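Local coordinates for intracellular sulfur oxidation protein DsrF (Allochromatium vinosum, PDB 2HY5) that is of uncertain function but could take part in the oxidation of intracellular sulfur, as one of the three proteins of the DsrEFH complex, at residues B[62-65]-B[66-69]; B[55-58]-B[59-62]. All blocks are in the same frame, centred on the assembly; numbering follows the deposited sequence.

Interaction 1 of 2, residues B[62-65]-B[66-69]; sequences MKNF and SPTY
F65 and Y69, four residues apart, meet rim to rim rather than face to face. Their ring planes are inclined at 40°, and the phenolic OH of Y69 lies in the plane of the F65 ring, 3.4 Å from CE2 at its edge. CE2 of F65 also touches CE1 of Y69 at 3.6 Å, which makes the junction partly apolar. F65 reaches this place because its CG sits between the backbone N and the carbonyl carbon (chi1 66°), a rotation that turns the CE2 edge of the ring toward Y69. The backbone closes the same loop: T68 N donates to F65 O over 3.0 Å, and Y69 N bonds to S66 O. T68 OG1 lies 3.3 Å from F65 O, at best a weak second bond. P67 CD lies 3.5 Å from N64 O. The F65 ring also meets the rings of Y17 and W23. A leucine in place of F65 would probably lose the flat edge against Y69 and leave a gap beside Y17 and W23. Y69 OH is itself bonded to Q50. This turn, in the connection between strands 38-43 and 79-83, packs through T68 and Y69 on helix 21-32.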
loop_
_atom_site.group_PDB
_atom_site.type_symbol
_atom_site.label_atom_id
_atom_site.label_comp_id
_atom_site.label_asym_id
_atom_site.label_seq_id
_atom_site.Cartn_x
_atom_site.Cartn_y
_atom_site.Cartn_z
ATOM N N MET B 62 -18.854 -5.990 -4.485
ATOM C CA MET B 62 -17.830 -6.298 -5.485
ATOM C C MET B 62 -18.131 -7.609 -6.185
ATOM O O MET B 62 -18.784 -8.483 -5.623
ATOM C CB MET B 62 -16.456 -6.447 -4.837
ATOM C CG MET B 62 -15.813 -5.187 -4.344
ATOM S SD MET B 62 -14.160 -5.617 -3.786
ATOM C CE MET B 62 -13.263 -5.604 -5.328
ATOM N N LYS B 63 -17.636 -7.754 -7.408
ATOM C CA LYS B 63 -17.841 -8.989 -8.148
ATOM C C LYS B 63 -16.949 -10.059 -7.535
ATOM O O LYS B 63 -15.806 -9.793 -7.159
ATOM C CB LYS B 63 -17.473 -8.812 -9.621
ATOM C CG LYS B 63 -17.596 -10.095 -10.430
ATOM C CD LYS B 63 -17.003 -9.933 -11.816
ATOM C CE LYS B 63 -17.008 -11.248 -12.576
ATOM N NZ LYS B 63 -16.250 -11.147 -13.856
ATOM N N ASN B 64 -17.491 -11.263 -7.424
ATOM C CA ASN B 64 -16.769 -12.399 -6.870
ATOM C C ASN B 64 -15.938 -12.986 -8.012
ATOM O O ASN B 64 -16.491 -13.569 -8.941
ATOM C CB ASN B 64 -17.794 -13.413 -6.347
ATOM C CG ASN B 64 -17.161 -14.614 -5.676
ATOM O OD1 ASN B 64 -17.847 -15.377 -4.996
ATOM N ND2 ASN B 64 -15.863 -14.798 -5.869
ATOM N N PHE B 65 -14.618 -12.822 -7.960
ATOM C CA PHE B 65 -13.769 -13.348 -9.029
ATOM C C PHE B 65 -13.173 -14.720 -8.740
ATOM O O PHE B 65 -12.441 -15.269 -9.565
ATOM C CB PHE B 65 -12.640 -12.364 -9.377
ATOM C CG PHE B 65 -11.637 -12.148 -8.271
ATOM C CD1 PHE B 65 -11.849 -11.180 -7.294
ATOM C CD2 PHE B 65 -10.467 -12.902 -8.221
ATOM C CE1 PHE B 65 -10.901 -10.962 -6.283
ATOM C CE2 PHE B 65 -9.518 -12.694 -7.218
ATOM C CZ PHE B 65 -9.734 -11.724 -6.248
ATOM N N SER B 66 -13.506 -15.282 -7.582
ATOM C CA SER B 66 -12.980 -16.587 -7.196
ATOM C C SER B 66 -13.174 -17.695 -8.236
ATOM O O SER B 66 -12.293 -18.533 -8.417
ATOM C CB SER B 66 -13.588 -17.032 -5.860
ATOM O OG SER B 66 -14.977 -17.271 -5.974
ATOM N N PRO B 67 -14.324 -17.720 -8.935
ATOM C CA PRO B 67 -14.537 -18.775 -9.936
ATOM C C PRO B 67 -13.413 -18.881 -10.970
ATOM O O PRO B 67 -13.122 -19.964 -11.482
ATOM C CB PRO B 67 -15.870 -18.380 -10.568
ATOM C CG PRO B 67 -16.598 -17.757 -9.418
ATOM C CD PRO B 67 -15.530 -16.885 -8.798
ATOM N N THR B 68 -12.779 -17.753 -11.269
ATOM C CA THR B 68 -11.700 -17.742 -12.245
ATOM C C THR B 68 -10.551 -18.674 -11.862
ATOM O O THR B 68 -9.960 -19.319 -12.729
ATOM C CB THR B 68 -11.164 -16.321 -12.445
ATOM O OG1 THR B 68 -12.230 -15.479 -12.900
ATOM C CG2 THR B 68 -10.046 -16.312 -13.483
ATOM N N TYR B 69 -10.230 -18.757 -10.574
ATOM C CA TYR B 69 -9.147 -19.650 -10.156
ATOM C C TYR B 69 -9.443 -21.087 -10.566
ATOM O O TYR B 69 -8.537 -21.837 -10.916
ATOM C CB TYR B 69 -8.945 -19.631 -8.638
ATOM C CG TYR B 69 -8.400 -18.334 -8.084
ATOM C CD1 TYR B 69 -9.250 -17.370 -7.557
ATOM C CD2 TYR B 69 -7.034 -18.072 -8.094
ATOM C CE1 TYR B 69 -8.755 -16.170 -7.048
ATOM C CE2 TYR B 69 -6.523 -16.877 -7.593
ATOM C CZ TYR B 69 -7.391 -15.930 -7.071
ATOM O OH TYR B 69 -6.895 -14.744 -6.587
#

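Interaction 2 of 2, residues B[55-58]-B[59-62]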
loop_
_atom_site.group_PDB
_atom_site.type_symbol
_atom_site.label_atom_id
_atom_site.label_comp_id
_atom_site.label_asym_id
_atom_site.label_seq_id
_atom_site.Cartn_x
_atom_site.Cartn_y
_atom_site.Cartn_z
ATOM N N GLN B 55 -16.484 -18.117 -1.144
ATOM C CA GLN B 55 -16.461 -16.665 -1.061
ATOM C C GLN B 55 -17.794 -16.118 -1.573
ATOM O O GLN B 55 -18.301 -16.571 -2.598
ATOM C CB GLN B 55 -15.302 -16.112 -1.893
ATOM C CG GLN B 55 -13.932 -16.371 -1.288
ATOM C CD GLN B 55 -12.799 -15.937 -2.201
ATOM O OE1 GLN B 55 -13.015 -15.218 -3.178
ATOM N NE2 GLN B 55 -11.584 -16.368 -1.883
ATOM N N ASP B 56 -18.363 -15.164 -0.838
ATOM C CA ASP B 56 -19.639 -14.528 -1.192
ATOM C C ASP B 56 -19.455 -13.022 -1.017
ATOM O O ASP B 56 -19.413 -12.519 0.105
ATOM C CB ASP B 56 -20.752 -15.034 -0.272
ATOM C CG ASP B 56 -22.092 -14.373 -0.552
ATOM O OD1 ASP B 56 -23.097 -14.790 0.064
ATOM O OD2 ASP B 56 -22.145 -13.440 -1.382
ATOM N N THR B 57 -19.375 -12.305 -2.134
ATOM C CA THR B 57 -19.129 -10.863 -2.114
ATOM C C THR B 57 -20.319 -9.914 -2.236
ATOM O O THR B 57 -20.124 -8.711 -2.375
ATOM C CB THR B 57 -18.151 -10.489 -3.227
ATOM O OG1 THR B 57 -18.762 -10.772 -4.495
ATOM C CG2 THR B 57 -16.864 -11.302 -3.096
ATOM N N LYS B 58 -21.541 -10.425 -2.188
ATOM C CA LYS B 58 -22.698 -9.542 -2.312
ATOM C C LYS B 58 -22.756 -8.468 -1.222
ATOM O O LYS B 58 -23.272 -7.372 -1.445
ATOM C CB LYS B 58 -23.988 -10.367 -2.313
ATOM C CG LYS B 58 -24.126 -11.270 -3.529
ATOM C CD LYS B 58 -25.470 -11.977 -3.552
ATOM C CE LYS B 58 -25.624 -12.830 -4.801
ATOM N NZ LYS B 58 -26.950 -13.507 -4.854
ATOM N N GLY B 59 -22.208 -8.778 -0.053
ATOM C CA GLY B 59 -22.227 -7.825 1.042
ATOM C C GLY B 59 -21.263 -6.657 0.913
ATOM O O GLY B 59 -21.467 -5.626 1.551
ATOM N N ILE B 60 -20.215 -6.803 0.102
ATOM C CA ILE B 60 -19.246 -5.725 -0.061
ATOM C C ILE B 60 -19.366 -4.979 -1.384
ATOM O O ILE B 60 -18.554 -4.105 -1.678
ATOM C CB ILE B 60 -17.785 -6.228 0.098
ATOM C CG1 ILE B 60 -17.478 -7.316 -0.928
ATOM C CG2 ILE B 60 -17.562 -6.742 1.508
ATOM C CD1 ILE B 60 -16.013 -7.695 -0.983
ATOM N N GLY B 61 -20.376 -5.330 -2.173
ATOM C CA GLY B 61 -20.603 -4.662 -3.442
ATOM C C GLY B 61 -19.562 -4.865 -4.528
ATOM O O GLY B 61 -19.404 -4.009 -5.397
ATOM N N MET B 62 -18.854 -5.990 -4.485
ATOM C CA MET B 62 -17.830 -6.298 -5.485
ATOM C C MET B 62 -18.131 -7.609 -6.185
ATOM O O MET B 62 -18.784 -8.483 -5.623
ATOM C CB MET B 62 -16.456 -6.447 -4.837
ATOM C CG MET B 62 -15.813 -5.187 -4.344
ATOM S SD MET B 62 -14.160 -5.617 -3.786
ATOM C CE MET B 62 -13.263 -5.604 -5.328
HETATM O O HOH W 1 -19.815 -10.048 1.301
#
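T57 OG1 donates to M62 O in a short hydrogen bond of 2.6 Å, reaching to a residue five positions further on. The hydroxyl approaches tilted 31° from the carbonyl plane of M62. It can do so because OG1 stands between the backbone N and the carbonyl carbon of T57 (chi1 64°), which turns it to the M62 side, while CG2 lies next to the backbone N. The backbone carbonyl of the same threonine is used as well: I60 N donates to T57 O over 3.1 Å. I60 CG1 lies beside that oxygen at 3.3 Å and near T57 CB at 4.0 Å. Upstream, D56 OD2 accepts from K58 N at 3.2 Å, nearly straight at the hydrogen (167°). A water links D56 O, to which it donates, with G59 N, from which it accepts weakly. G61 has positive phi, a conformation that favours glycine, just before M62. Around the turn, A68 of the DsrH chain packs on T57 and I60, and R63 of the DsrE chain bonds to G61 O, which places the loop where the three proteins meet. The D56-K58 bond makes an Asx turn, which leads into a beta turn from T57 to I60, type I-like with K58 and G59 in helical conformation; the I60 N to T57 O bond closes it, and T57 OG1 braces the exit at M62 O.

Interactions 1 and 2 are successive parts of one long connection between strands 38-43 and 79-83, joined at M62, with centres 10 Å apart. The 62-69 segment lies nearer the body of the domain, its centre about 13 Å from the chain centre, and relies on aromatic packing against helix 21-32. The 55-62 turn projects farther, to about 21 Å, and is held mainly by hydrogen bonds and a water. Both are partly buried, but their cover differs: interaction 2 meets DsrH and DsrE, whereas interaction 1 reaches the DsrE chain through M62 and K63. They also touch directly, the backbone N of N64 lying near T57 OG1 and S66 CB beside Q55.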